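PDB 6BFI: VIN1 from Oscarella pearsei, which binds actin filaments and may play a role in cell-cell adhesion, as a sponge member of the vinculin/alpha-catenin family. Local coordinates for residues S65-F70 and E130-V135; Q142-V147 and L161-P166; K173-R178 and S193-V198. All coordinates share one frame; numbering follows the deposited sequence.

Contact 1: residues S65-F70 and E130-V135; sequences SNDEDF and EVRKMV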
ATOM      1  N   SER A  65     -22.200  19.583  28.029  1.00114.86           N
ATOM      2  CA  SER A  65     -21.170  18.594  28.310  1.00108.92           C
ATOM      3  C   SER A  65     -20.984  18.448  29.821  1.00110.71           C
ATOM      4  O   SER A  65     -21.567  19.181  30.625  1.00115.39           O
ATOM      5  CB  SER A  65     -19.860  18.983  27.630  1.00102.44           C
ATOM      6  OG  SER A  65     -19.032  19.737  28.500  1.00102.26           O
ATOM      7  N   ASN A  66     -20.153  17.478  30.218  1.00108.43           N
ATOM      8  CA  ASN A  66     -19.840  17.253  31.625  1.00115.24           C
ATOM      9  C   ASN A  66     -18.344  17.056  31.841  1.00119.75           C
ATOM     10  O   ASN A  66     -17.932  16.361  32.773  1.00122.59           O
ATOM     11  CB  ASN A  66     -20.620  16.061  32.183  1.00118.21           C
ATOM     12  CG  ASN A  66     -21.799  16.485  33.046  1.00120.87           C
ATOM     13  OD1 ASN A  66     -22.232  17.636  33.007  1.00119.00           O
ATOM     14  ND2 ASN A  66     -22.325  15.548  33.831  1.00124.60           N
ATOM     15  N   ASP A  67     -17.520  17.659  30.988  1.00121.05           N
ATOM     16  CA  ASP A  67     -16.076  17.694  31.173  1.00124.16           C
ATOM     17  C   ASP A  67     -15.633  19.148  31.244  1.00127.13           C
ATOM     18  O   ASP A  67     -15.951  19.943  30.353  1.00119.75           O
ATOM     19  CB  ASP A  67     -15.344  16.953  30.048  1.00116.26           C
ATOM     20  CG  ASP A  67     -15.748  17.432  28.669  1.00104.00           C
ATOM     21  OD1 ASP A  67     -16.899  17.892  28.515  1.00104.49           O
ATOM     22  OD2 ASP A  67     -14.915  17.343  27.742  1.00 96.43           O
ATOM     23  N   GLU A  68     -14.911  19.495  32.312  1.00142.19           N
ATOM     24  CA  GLU A  68     -14.557  20.888  32.557  1.00146.35           C
ATOM     25  C   GLU A  68     -13.456  21.388  31.634  1.00139.23           C
ATOM     26  O   GLU A  68     -13.277  22.604  31.511  1.00137.71           O
ATOM     27  CB  GLU A  68     -14.136  21.073  34.016  1.00155.06           C
ATOM     28  CG  GLU A  68     -15.247  20.805  35.018  1.00163.09           C
ATOM     29  CD  GLU A  68     -16.317  21.878  35.009  1.00166.80           C
ATOM     30  OE1 GLU A  68     -16.037  22.998  34.530  1.00165.54           O
ATOM     31  OE2 GLU A  68     -17.440  21.604  35.483  1.00170.31           O
ATOM     32  N   ASP A  69     -12.712  20.487  30.989  1.00124.63           N
ATOM     33  CA  ASP A  69     -11.679  20.920  30.054  1.00115.20           C
ATOM     34  C   ASP A  69     -12.290  21.620  28.847  1.00106.04           C
ATOM     35  O   ASP A  69     -11.798  22.668  28.410  1.00105.26           O
ATOM     36  CB  ASP A  69     -10.839  19.722  29.618  1.00114.50           C
ATOM     37  CG  ASP A  69     -10.329  18.911  30.793  1.00114.60           C
ATOM     38  OD1 ASP A  69      -9.885  19.521  31.789  1.00114.18           O
ATOM     39  OD2 ASP A  69     -10.382  17.664  30.726  1.00114.40           O
ATOM     40  N   PHE A  70     -13.367  21.055  28.301  1.00 99.83           N
ATOM     41  CA  PHE A  70     -14.070  21.683  27.186  1.00 93.94           C
ATOM     42  C   PHE A  70     -14.646  23.035  27.597  1.00 93.46           C
ATOM     43  O   PHE A  70     -14.438  24.050  26.916  1.00 83.55           O
ATOM     44  CB  PHE A  70     -15.166  20.734  26.695  1.00 85.42           C
ATOM     45  CG  PHE A  70     -16.007  21.284  25.583  1.00 82.89           C
ATOM     46  CD1 PHE A  70     -15.455  21.555  24.345  1.00 79.22           C
ATOM     47  CD2 PHE A  70     -17.364  21.493  25.769  1.00 88.52           C
ATOM     48  CE1 PHE A  70     -16.236  22.049  23.318  1.00 77.17           C
ATOM     49  CE2 PHE A  70     -18.148  21.986  24.746  1.00 87.38           C
ATOM     50  CZ  PHE A  70     -17.582  22.263  23.518  1.00 78.80           C
ATOM     51  N   GLU A 130     -14.325  14.954  22.228  1.00 79.65           N
ATOM     52  CA  GLU A 130     -14.781  13.657  21.734  1.00 85.86           C
ATOM     53  C   GLU A 130     -13.664  12.621  21.792  1.00 85.99           C
ATOM     54  O   GLU A 130     -13.863  11.502  22.283  1.00 84.08           O
ATOM     55  CB  GLU A 130     -15.311  13.794  20.306  1.00 84.91           C
ATOM     56  CG  GLU A 130     -16.370  14.872  20.123  1.00 87.88           C
ATOM     57  CD  GLU A 130     -17.681  14.547  20.817  1.00 98.66           C
ATOM     58  OE1 GLU A 130     -17.919  13.363  21.141  1.00102.42           O
ATOM     59  OE2 GLU A 130     -18.478  15.482  21.038  1.00104.23           O
ATOM     60  N   VAL A 131     -12.475  12.981  21.303  1.00 66.51           N
ATOM     61  CA  VAL A 131     -11.367  12.028  21.287  1.00 62.95           C
ATOM     62  C   VAL A 131     -10.984  11.626  22.706  1.00 66.82           C
ATOM     63  O   VAL A 131     -10.655  10.463  22.967  1.00 69.53           O
ATOM     64  CB  VAL A 131     -10.169  12.608  20.512  1.00 59.89           C
ATOM     65  CG1 VAL A 131      -8.960  11.694  20.635  1.00 56.72           C
ATOM     66  CG2 VAL A 131     -10.536  12.800  19.049  1.00 56.06           C
ATOM     67  N   ARG A 132     -11.036  12.571  23.649  1.00 72.14           N
ATOM     68  CA  ARG A 132     -10.761  12.228  25.042  1.00 73.71           C
ATOM     69  C   ARG A 132     -11.768  11.213  25.571  1.00 73.95           C
ATOM     70  O   ARG A 132     -11.397  10.275  26.287  1.00 73.10           O
ATOM     71  CB  ARG A 132     -10.760  13.484  25.915  1.00 71.46           C
ATOM     72  CG  ARG A 132      -9.492  14.317  25.818  1.00 72.65           C
ATOM     73  CD  ARG A 132      -9.380  15.281  26.990  1.00 79.54           C
ATOM     74  NE  ARG A 132     -10.573  16.112  27.134  1.00 83.33           N
ATOM     75  CZ  ARG A 132     -10.694  17.340  26.639  1.00 84.08           C
ATOM     76  NH1 ARG A 132      -9.692  17.890  25.968  1.00 82.84           N
ATOM     77  NH2 ARG A 132     -11.818  18.020  26.818  1.00 83.86           N
ATOM     78  N   LYS A 133     -13.048  11.380  25.224  1.00 75.02           N
ATOM     79  CA  LYS A 133     -14.055  10.405  25.640  1.00 79.14           C
ATOM     80  C   LYS A 133     -13.762   9.022  25.062  1.00 75.48           C
ATOM     81  O   LYS A 133     -13.719   8.020  25.795  1.00 80.29           O
ATOM     82  CB  LYS A 133     -15.445  10.882  25.216  1.00 87.05           C
ATOM     83  CG  LYS A 133     -16.556   9.894  25.517  1.00 95.10           C
ATOM     84  CD  LYS A 133     -17.732  10.092  24.576  1.00101.56           C
ATOM     85  CE  LYS A 133     -17.336   9.804  23.132  1.00101.38           C
ATOM     86  NZ  LYS A 133     -16.859   8.403  22.953  1.00 98.10           N
ATOM     87  N   MET A 134     -13.555   8.950  23.742  1.00 65.39           N
ATOM     88  CA  MET A 134     -13.293   7.664  23.095  1.00 65.66           C
ATOM     89  C   MET A 134     -12.076   6.978  23.706  1.00 65.80           C
ATOM     90  O   MET A 134     -12.137   5.801  24.093  1.00 60.87           O
ATOM     91  CB  MET A 134     -13.095   7.866  21.591  1.00 63.93           C
ATOM     92  CG  MET A 134     -14.164   8.721  20.934  1.00 68.63           C
ATOM     93  SD  MET A 134     -14.122   8.642  19.132  1.00 70.96           S
ATOM     94  CE  MET A 134     -15.633   9.514  18.727  1.00 72.41           C
ATOM     95  N   VAL A 135     -10.962   7.708  23.808  1.00 52.61           N
ATOM     96  CA  VAL A 135      -9.745   7.163  24.405  1.00 55.61           C
ATOM     97  C   VAL A 135     -10.001   6.708  25.834  1.00 58.49           C
ATOM     98  O   VAL A 135      -9.435   5.708  26.283  1.00 62.06           O
ATOM     99  CB  VAL A 135      -8.610   8.204  24.327  1.00 53.53           C
ATOM    100  CG1 VAL A 135      -7.411   7.771  25.159  1.00 53.57           C
ATOM    101  CG2 VAL A 135      -8.196   8.419  22.879  1.00 51.56           C
TER
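R132 reaches from helix 102-145 to two aspartates at the start of helix 68-97, and its guanidinium group carries nearly all of the contact. D67 meets it at the edge: OD2 lies near the guanidinium plane, 3.3 Å from R132 NH2, with an N-H...O angle of 151°. That bond is weak, yet it forms part of a salt bridge, although the carboxylate plane is turned well away from that of the guanidinium. D69 approaches differently. Its CB sits over one face of the group, 3.4 Å from R132 NH2 and offset toward the rim, while its carboxylate stands almost perpendicular to the guanidinium at 89°. D69 OD2 is 3.9 Å from R132 NE and well out of the plane, a long ion pair in which charge attracts but no N-H is aimed at the oxygen.

R132 leaves its helix with CG beside the backbone N; the chain runs extended at chi2 and then bends at chi3 (-54°), which turns the guanidinium toward the aspartates. In D67, at the N-cap position, CG stands between the backbone N and the carbonyl carbon, and both carboxylate oxygens are engaged: S65 OG donates to OD1 over 2.8 Å, nearly along the C-O bond direction, while OD2 is also hydrogen-bonded to S129 OG. S65 and S129 thus help fix the rotation of the carboxylate that R132 meets. Beside this polar group F70 is buried, its side chain packing on C125 and A126 of helix 102-145, with CB 4.3 Å from R132 NH2. The arrangement is a three-residue salt-bridge network, linking the start of helix 68-97 to helix 102-145 through one weak bond and one long ion pair in an all-helical vinculin-family fold.

Contact 2: residues Q142-V147 and L161-P166; sequences QEYLDV and LQNLTP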
ATOM      1  N   GLN A 142      -9.265  -1.761  27.783  1.00 54.09           N
ATOM      2  CA  GLN A 142      -7.898  -2.265  27.713  1.00 57.87           C
ATOM      3  C   GLN A 142      -7.374  -2.637  29.095  1.00 66.58           C
ATOM      4  O   GLN A 142      -6.717  -3.672  29.261  1.00 71.57           O
ATOM      5  CB  GLN A 142      -6.996  -1.222  27.062  1.00 59.01           C
ATOM      6  CG  GLN A 142      -5.566  -1.670  26.883  1.00 57.86           C
ATOM      7  CD  GLN A 142      -4.664  -0.544  26.436  1.00 59.18           C
ATOM      8  OE1 GLN A 142      -4.814   0.599  26.870  1.00 58.74           O
ATOM      9  NE2 GLN A 142      -3.722  -0.858  25.558  1.00 58.42           N
ATOM     10  N   GLU A 143      -7.659  -1.807  30.099  1.00 68.70           N
ATOM     11  CA  GLU A 143      -7.246  -2.122  31.462  1.00 72.18           C
ATOM     12  C   GLU A 143      -7.949  -3.370  31.977  1.00 66.41           C
ATOM     13  O   GLU A 143      -7.332  -4.200  32.653  1.00 63.31           O
ATOM     14  CB  GLU A 143      -7.521  -0.935  32.386  1.00 82.25           C
ATOM     15  CG  GLU A 143      -6.602   0.255  32.165  1.00 88.87           C
ATOM     16  CD  GLU A 143      -7.146   1.533  32.773  1.00 95.15           C
ATOM     17  OE1 GLU A 143      -8.185   1.471  33.468  1.00100.66           O
ATOM     18  OE2 GLU A 143      -6.538   2.601  32.553  1.00 95.28           O
ATOM     19  N   TYR A 144      -9.239  -3.528  31.662  1.00 68.78           N
ATOM     20  CA  TYR A 144      -9.951  -4.708  32.140  1.00 74.17           C
ATOM     21  C   TYR A 144      -9.506  -5.985  31.438  1.00 75.42           C
ATOM     22  O   TYR A 144      -9.763  -7.078  31.954  1.00 75.46           O
ATOM     23  CB  TYR A 144     -11.462  -4.532  31.982  1.00 77.83           C
ATOM     24  CG  TYR A 144     -12.256  -5.622  32.674  1.00 80.46           C
ATOM     25  CD1 TYR A 144     -12.195  -5.780  34.053  1.00 82.58           C
ATOM     26  CD2 TYR A 144     -13.056  -6.495  31.950  1.00 78.67           C
ATOM     27  CE1 TYR A 144     -12.911  -6.774  34.691  1.00 82.90           C
ATOM     28  CE2 TYR A 144     -13.778  -7.491  32.580  1.00 80.28           C
ATOM     29  CZ  TYR A 144     -13.701  -7.626  33.950  1.00 84.32           C
ATOM     30  OH  TYR A 144     -14.416  -8.616  34.579  1.00 94.76           O
ATOM     31  N   LEU A 145      -8.848  -5.876  30.279  1.00 80.32           N
ATOM     32  CA  LEU A 145      -8.362  -7.074  29.596  1.00 75.35           C
ATOM     33  C   LEU A 145      -7.436  -7.899  30.486  1.00 74.42           C
ATOM     34  O   LEU A 145      -7.476  -9.136  30.458  1.00 74.61           O
ATOM     35  CB  LEU A 145      -7.646  -6.690  28.303  1.00 70.94           C
ATOM     36  CG  LEU A 145      -8.536  -6.396  27.097  1.00 69.33           C
ATOM     37  CD1 LEU A 145      -7.687  -6.000  25.902  1.00 67.59           C
ATOM     38  CD2 LEU A 145      -9.400  -7.605  26.774  1.00 66.94           C
ATOM     39  N   ASP A 146      -6.601  -7.238  31.290  1.00 75.55           N
ATOM     40  CA  ASP A 146      -5.577  -7.941  32.055  1.00 76.74           C
ATOM     41  C   ASP A 146      -6.149  -8.814  33.166  1.00 80.73           C
ATOM     42  O   ASP A 146      -5.411  -9.638  33.719  1.00 81.04           O
ATOM     43  CB  ASP A 146      -4.589  -6.934  32.648  1.00 82.92           C
ATOM     44  CG  ASP A 146      -3.149  -7.398  32.541  1.00 90.01           C
ATOM     45  OD1 ASP A 146      -2.742  -7.825  31.441  1.00 89.11           O
ATOM     46  OD2 ASP A 146      -2.424  -7.341  33.557  1.00 97.88           O
ATOM     47  N   VAL A 147      -7.430  -8.660  33.505  1.00 80.63           N
ATOM     48  CA  VAL A 147      -8.040  -9.476  34.550  1.00 77.08           C
ATOM     49  C   VAL A 147      -8.111 -10.946  34.147  1.00 76.14           C
ATOM     50  O   VAL A 147      -8.129 -11.827  35.015  1.00 81.96           O
ATOM     51  CB  VAL A 147      -9.436  -8.909  34.893  1.00 72.25           C
ATOM     52  CG1 VAL A 147     -10.152  -9.778  35.910  1.00 73.68           C
ATOM     53  CG2 VAL A 147      -9.315  -7.486  35.415  1.00 64.33           C
ATOM     54  N   LEU A 161     -16.521 -12.426  31.424  1.00 81.04           N
ATOM     55  CA  LEU A 161     -17.117 -12.297  30.099  1.00 78.76           C
ATOM     56  C   LEU A 161     -18.257 -11.286  30.110  1.00 83.07           C
ATOM     57  O   LEU A 161     -18.305 -10.372  29.275  1.00 88.47           O
ATOM     58  CB  LEU A 161     -17.603 -13.667  29.618  1.00 80.78           C
ATOM     59  CG  LEU A 161     -17.755 -13.965  28.123  1.00 80.28           C
ATOM     60  CD1 LEU A 161     -17.926 -15.462  27.917  1.00 77.32           C
ATOM     61  CD2 LEU A 161     -18.923 -13.213  27.498  1.00 84.43           C
ATOM     62  N   GLN A 162     -19.185 -11.428  31.061  1.00 85.69           N
ATOM     63  CA  GLN A 162     -20.325 -10.523  31.136  1.00 86.88           C
ATOM     64  C   GLN A 162     -19.928  -9.105  31.522  1.00 83.51           C
ATOM     65  O   GLN A 162     -20.750  -8.194  31.384  1.00 76.76           O
ATOM     66  CB  GLN A 162     -21.367 -11.057  32.122  1.00 90.88           C
ATOM     67  CG  GLN A 162     -21.175 -10.590  33.555  1.00 93.20           C
ATOM     68  CD  GLN A 162     -22.273 -11.084  34.475  1.00102.35           C
ATOM     69  OE1 GLN A 162     -22.824 -12.167  34.276  1.00106.87           O
ATOM     70  NE2 GLN A 162     -22.603 -10.286  35.487  1.00105.00           N
ATOM     71  N   ASN A 163     -18.705  -8.896  32.013  1.00 82.63           N
ATOM     72  CA  ASN A 163     -18.192  -7.544  32.192  1.00 83.83           C
ATOM     73  C   ASN A 163     -17.444  -7.033  30.969  1.00 84.07           C
ATOM     74  O   ASN A 163     -17.363  -5.815  30.767  1.00 80.64           O
ATOM     75  CB  ASN A 163     -17.267  -7.473  33.410  1.00 85.69           C
ATOM     76  CG  ASN A 163     -17.937  -7.958  34.678  1.00 92.31           C
ATOM     77  OD1 ASN A 163     -19.152  -8.144  34.720  1.00 96.23           O
ATOM     78  ND2 ASN A 163     -17.143  -8.162  35.724  1.00 94.58           N
ATOM     79  N   LEU A 164     -16.904  -7.933  30.148  1.00 84.70           N
ATOM     80  CA  LEU A 164     -16.103  -7.547  28.995  1.00 79.29           C
ATOM     81  C   LEU A 164     -16.943  -7.265  27.759  1.00 81.90           C
ATOM     82  O   LEU A 164     -16.583  -6.388  26.965  1.00 80.58           O
ATOM     83  CB  LEU A 164     -15.081  -8.644  28.675  1.00 75.76           C
ATOM     84  CG  LEU A 164     -14.087  -8.346  27.549  1.00 68.99           C
ATOM     85  CD1 LEU A 164     -13.138  -7.233  27.958  1.00 65.43           C
ATOM     86  CD2 LEU A 164     -13.318  -9.597  27.153  1.00 68.39           C
ATOM     87  N   THR A 165     -18.051  -7.984  27.578  1.00 86.25           N
ATOM     88  CA  THR A 165     -18.876  -7.779  26.388  1.00 86.11           C
ATOM     89  C   THR A 165     -19.470  -6.376  26.303  1.00 85.84           C
ATOM     90  O   THR A 165     -19.351  -5.747  25.235  1.00 86.62           O
ATOM     91  CB  THR A 165     -19.965  -8.856  26.325  1.00 88.46           C
ATOM     92  OG1 THR A 165     -19.356 -10.141  26.148  1.00 88.52           O
ATOM     93  CG2 THR A 165     -20.917  -8.588  25.168  1.00 86.02           C
ATOM     94  N   PRO A 166     -20.109  -5.822  27.346  1.00 86.26           N
ATOM     95  CA  PRO A 166     -20.682  -4.473  27.190  1.00 83.86           C
ATOM     96  C   PRO A 166     -19.636  -3.395  26.964  1.00 80.81           C
ATOM     97  O   PRO A 166     -19.875  -2.461  26.187  1.00 86.71           O
ATOM     98  CB  PRO A 166     -21.450  -4.265  28.503  1.00 84.37           C
ATOM     99  CG  PRO A 166     -20.770  -5.147  29.477  1.00 85.78           C
ATOM    100  CD  PRO A 166     -20.369  -6.361  28.695  1.00 86.94           C
TER
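Y144 and L145, in the last part of helix 102-145, face N163 and L164 of helix 154-178, and the two residues of each pair divide the work into a polar and an apolar part. Along the first segment Q142 comes before them; its CB points away from helix 154-178, and its amide NE2 bonds to E243 of helix 224-249. Y144 is the first residue to touch and has the larger share. With CG anti to the backbone N (chi1 -170°), its ring extends toward the second helix, and the hydroxyl arrives at the side chain of N163. There N163 ND2 donates to Y144 OH over 3.0 Å at an N-H...O angle of 142°, a bent bond whose acceptor is tilted out of the amide plane. Ring and amide are inclined by 43°, so the two groups are not stacked. The N163 methylene comes along with its amide: CB is 3.6 Å from Y144 CE2, giving the polar link an apolar footing.

Nearer the root of the ring, Y144 CD2 lies 4.1 Å from L164 CD1. L145 follows and meets the same methyl, its CD2 being 3.9 Å from L164 CD1, so one branch of L164 serves both residues. L164 also holds CG anti to its backbone N, which helps bring that branch across to the first helix. Y144 CA and L164 CA, 7.5 Å apart, are the closest CA pair between the segments.

Around this pair, the ring of F160 meets that of Y144 with the two planes moderately inclined. L145 also packs on L238 and I242 of helix 224-249. The contact therefore joins two consecutive helices, 102-145 and 154-178, with helix 224-249 covering the L145 side.

Contact 3: residues K173-R178 and S193-V198; sequences KVVEQR and SELGTV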
ATOM      1  N   LYS A 173     -18.881   0.559  19.055  1.00 63.47           N
ATOM      2  CA  LYS A 173     -19.877   1.483  18.521  1.00 63.03           C
ATOM      3  C   LYS A 173     -19.307   2.890  18.389  1.00 62.30           C
ATOM      4  O   LYS A 173     -19.658   3.620  17.452  1.00 59.14           O
ATOM      5  CB  LYS A 173     -21.131   1.489  19.399  1.00 61.14           C
ATOM      6  CG  LYS A 173     -20.955   2.130  20.766  1.00 62.28           C
ATOM      7  CD  LYS A 173     -22.303   2.405  21.415  1.00 69.60           C
ATOM      8  CE  LYS A 173     -22.168   3.314  22.626  1.00 65.27           C
ATOM      9  NZ  LYS A 173     -23.477   3.918  22.995  1.00 69.81           N
ATOM     10  N   VAL A 174     -18.407   3.271  19.294  1.00 62.09           N
ATOM     11  CA  VAL A 174     -17.833   4.609  19.275  1.00 60.78           C
ATOM     12  C   VAL A 174     -16.795   4.738  18.166  1.00 56.10           C
ATOM     13  O   VAL A 174     -16.775   5.737  17.440  1.00 60.55           O
ATOM     14  CB  VAL A 174     -17.251   4.940  20.661  1.00 63.21           C
ATOM     15  CG1 VAL A 174     -16.104   5.908  20.542  1.00 64.25           C
ATOM     16  CG2 VAL A 174     -18.335   5.515  21.561  1.00 65.98           C
ATOM     17  N   VAL A 175     -15.928   3.736  18.007  1.00 52.20           N
ATOM     18  CA  VAL A 175     -14.932   3.789  16.940  1.00 52.20           C
ATOM     19  C   VAL A 175     -15.606   3.680  15.575  1.00 56.58           C
ATOM     20  O   VAL A 175     -15.305   4.449  14.649  1.00 61.27           O
ATOM     21  CB  VAL A 175     -13.870   2.693  17.143  1.00 50.83           C
ATOM     22  CG1 VAL A 175     -12.845   2.735  16.022  1.00 47.76           C
ATOM     23  CG2 VAL A 175     -13.191   2.866  18.494  1.00 48.58           C
ATOM     24  N   GLU A 176     -16.534   2.728  15.434  1.00 57.24           N
ATOM     25  CA  GLU A 176     -17.329   2.621  14.215  1.00 64.63           C
ATOM     26  C   GLU A 176     -18.148   3.877  13.949  1.00 67.84           C
ATOM     27  O   GLU A 176     -18.508   4.135  12.795  1.00 68.85           O
ATOM     28  CB  GLU A 176     -18.255   1.407  14.297  1.00 68.54           C
ATOM     29  CG  GLU A 176     -17.667   0.136  13.708  1.00 77.73           C
ATOM     30  CD  GLU A 176     -17.578   0.179  12.191  1.00 88.61           C
ATOM     31  OE1 GLU A 176     -18.301   0.991  11.569  1.00 95.98           O
ATOM     32  OE2 GLU A 176     -16.787  -0.600  11.619  1.00 91.83           O
ATOM     33  N   GLN A 177     -18.465   4.650  14.988  1.00 68.11           N
ATOM     34  CA  GLN A 177     -19.053   5.968  14.790  1.00 65.30           C
ATOM     35  C   GLN A 177     -18.017   6.979  14.320  1.00 61.17           C
ATOM     36  O   GLN A 177     -18.341   7.878  13.536  1.00 63.68           O
ATOM     37  CB  GLN A 177     -19.710   6.443  16.091  1.00 70.03           C
ATOM     38  CG  GLN A 177     -20.011   7.934  16.161  1.00 75.04           C
ATOM     39  CD  GLN A 177     -21.040   8.368  15.141  1.00 83.22           C
ATOM     40  OE1 GLN A 177     -21.848   7.563  14.679  1.00 87.70           O
ATOM     41  NE2 GLN A 177     -21.013   9.646  14.778  1.00 85.84           N
ATOM     42  N   ARG A 178     -16.765   6.827  14.755  1.00 56.36           N
ATOM     43  CA  ARG A 178     -15.751   7.845  14.506  1.00 52.72           C
ATOM     44  C   ARG A 178     -15.184   7.762  13.092  1.00 53.25           C
ATOM     45  O   ARG A 178     -15.097   8.780  12.396  1.00 58.28           O
ATOM     46  CB  ARG A 178     -14.628   7.722  15.537  1.00 51.64           C
ATOM     47  CG  ARG A 178     -13.442   8.637  15.289  1.00 49.52           C
ATOM     48  CD  ARG A 178     -13.833  10.105  15.380  1.00 56.20           C
ATOM     49  NE  ARG A 178     -12.659  10.972  15.344  1.00 59.58           N
ATOM     50  CZ  ARG A 178     -12.702  12.298  15.432  1.00 60.96           C
ATOM     51  NH1 ARG A 178     -13.866  12.923  15.558  1.00 60.49           N
ATOM     52  NH2 ARG A 178     -11.578  13.002  15.394  1.00 60.48           N
ATOM     53  N   SER A 193      -9.383  -1.860  10.465  1.00 57.97           N
ATOM     54  CA  SER A 193      -8.586  -3.080  10.561  1.00 58.62           C
ATOM     55  C   SER A 193      -8.418  -3.518  12.013  1.00 57.46           C
ATOM     56  O   SER A 193      -8.589  -4.701  12.341  1.00 56.29           O
ATOM     57  CB  SER A 193      -7.224  -2.872   9.898  1.00 61.87           C
ATOM     58  OG  SER A 193      -6.519  -1.806  10.508  1.00 67.70           O
ATOM     59  N   GLU A 194      -8.082  -2.579  12.904  1.00 56.47           N
ATOM     60  CA  GLU A 194      -7.934  -2.947  14.311  1.00 56.44           C
ATOM     61  C   GLU A 194      -9.269  -3.369  14.916  1.00 54.88           C
ATOM     62  O   GLU A 194      -9.315  -4.262  15.771  1.00 57.08           O
ATOM     63  CB  GLU A 194      -7.320  -1.794  15.101  1.00 57.39           C
ATOM     64  CG  GLU A 194      -6.051  -1.214  14.491  1.00 64.62           C
ATOM     65  CD  GLU A 194      -4.950  -2.244  14.295  1.00 68.00           C
ATOM     66  OE1 GLU A 194      -4.865  -3.199  15.097  1.00 70.51           O
ATOM     67  OE2 GLU A 194      -4.165  -2.094  13.334  1.00 68.56           O
ATOM     68  N   LEU A 195     -10.365  -2.737  14.484  1.00 55.79           N
ATOM     69  CA  LEU A 195     -11.692  -3.192  14.886  1.00 58.89           C
ATOM     70  C   LEU A 195     -11.900  -4.654  14.511  1.00 61.89           C
ATOM     71  O   LEU A 195     -12.345  -5.464  15.335  1.00 65.66           O
ATOM     72  CB  LEU A 195     -12.767  -2.314  14.244  1.00 61.56           C
ATOM     73  CG  LEU A 195     -13.012  -0.943  14.874  1.00 64.83           C
ATOM     74  CD1 LEU A 195     -13.976  -0.133  14.020  1.00 69.92           C
ATOM     75  CD2 LEU A 195     -13.550  -1.103  16.287  1.00 64.61           C
ATOM     76  N   GLY A 196     -11.573  -5.009  13.266  1.00 61.40           N
ATOM     77  CA  GLY A 196     -11.652  -6.403  12.863  1.00 59.62           C
ATOM     78  C   GLY A 196     -10.808  -7.308  13.740  1.00 55.67           C
ATOM     79  O   GLY A 196     -11.249  -8.392  14.138  1.00 54.38           O
ATOM     80  N   THR A 197      -9.588  -6.866  14.070  1.00 51.99           N
ATOM     81  CA  THR A 197      -8.721  -7.661  14.936  1.00 52.57           C
ATOM     82  C   THR A 197      -9.387  -7.943  16.279  1.00 53.89           C
ATOM     83  O   THR A 197      -9.431  -9.094  16.732  1.00 57.61           O
ATOM     84  CB  THR A 197      -7.382  -6.951  15.140  1.00 51.00           C
ATOM     85  OG1 THR A 197      -6.624  -6.996  13.925  1.00 52.98           O
ATOM     86  CG2 THR A 197      -6.585  -7.620  16.253  1.00 47.93           C
ATOM     87  N   VAL A 198      -9.924  -6.907  16.925  1.00 50.00           N
ATOM     88  CA  VAL A 198     -10.562  -7.101  18.226  1.00 54.88           C
ATOM     89  C   VAL A 198     -11.753  -8.048  18.102  1.00 61.21           C
ATOM     90  O   VAL A 198     -11.906  -8.998  18.891  1.00 59.85           O
ATOM     91  CB  VAL A 198     -10.976  -5.745  18.828  1.00 53.33           C
ATOM     92  CG1 VAL A 198     -11.696  -5.950  20.148  1.00 54.30           C
ATOM     93  CG2 VAL A 198      -9.759  -4.858  19.020  1.00 48.07           C
TER
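L195 of helix 185-215 places its isobutyl group against V175 and E176 of helix 154-178, and these three side chains make up the contact. Toward the valine the first shell is carbon on carbon: V175 CG1 lies 3.7 Å from L195 CD1, and V175 CB is 3.9 Å from L195 CD2, so both leucine methyls bear on it. The two side chains run alongside each other with opposite headings rather than meeting end to end. E176 flanks the CD1 methyl, with its CG and its OE2 each 3.7 Å from L195 CD1, so a carboxylate oxygen also lies against it.

L195 carries CG beside the backbone N (chi1 -78°), while the E176 chain bends at chi2 (-71°) and folds back against the leucine. V175 CA and L195 CA are 8.0 Å apart, a gap bridged by the side chains.

Further out, L195 also touches H179, and E176 OE2 has a weak, long ion pair with R199. The neighbouring V174 packs on K133 and M134 of helix 102-145. The V175-L195 part of the contact is therefore dispersive and hydrophobic, resting on two buried residues, whereas E176 brings both aliphatic carbon and a carboxylate to its border.

How the contacts relate
The three contacts follow one another along the chain and lie on the same side of its centre, within one helical region. Contacts 1 and 2 share helix 102-145; their centres are 22 Å apart and their nearest atoms about 7 Å. Contacts 2 and 3 share helix 154-178, with centres 16 Å apart and again about 7 Å between nearest atoms. Only contacts 1 and 3 touch, despite 19 Å between centres: M134 CG packs 3.4 Å from V174 CG1, and M134 SD lies 3.7 Å from R178 CB. Helices 102-145 and 154-178 are thus joined twice, by contact 2 and by this packing between contacts 1 and 3.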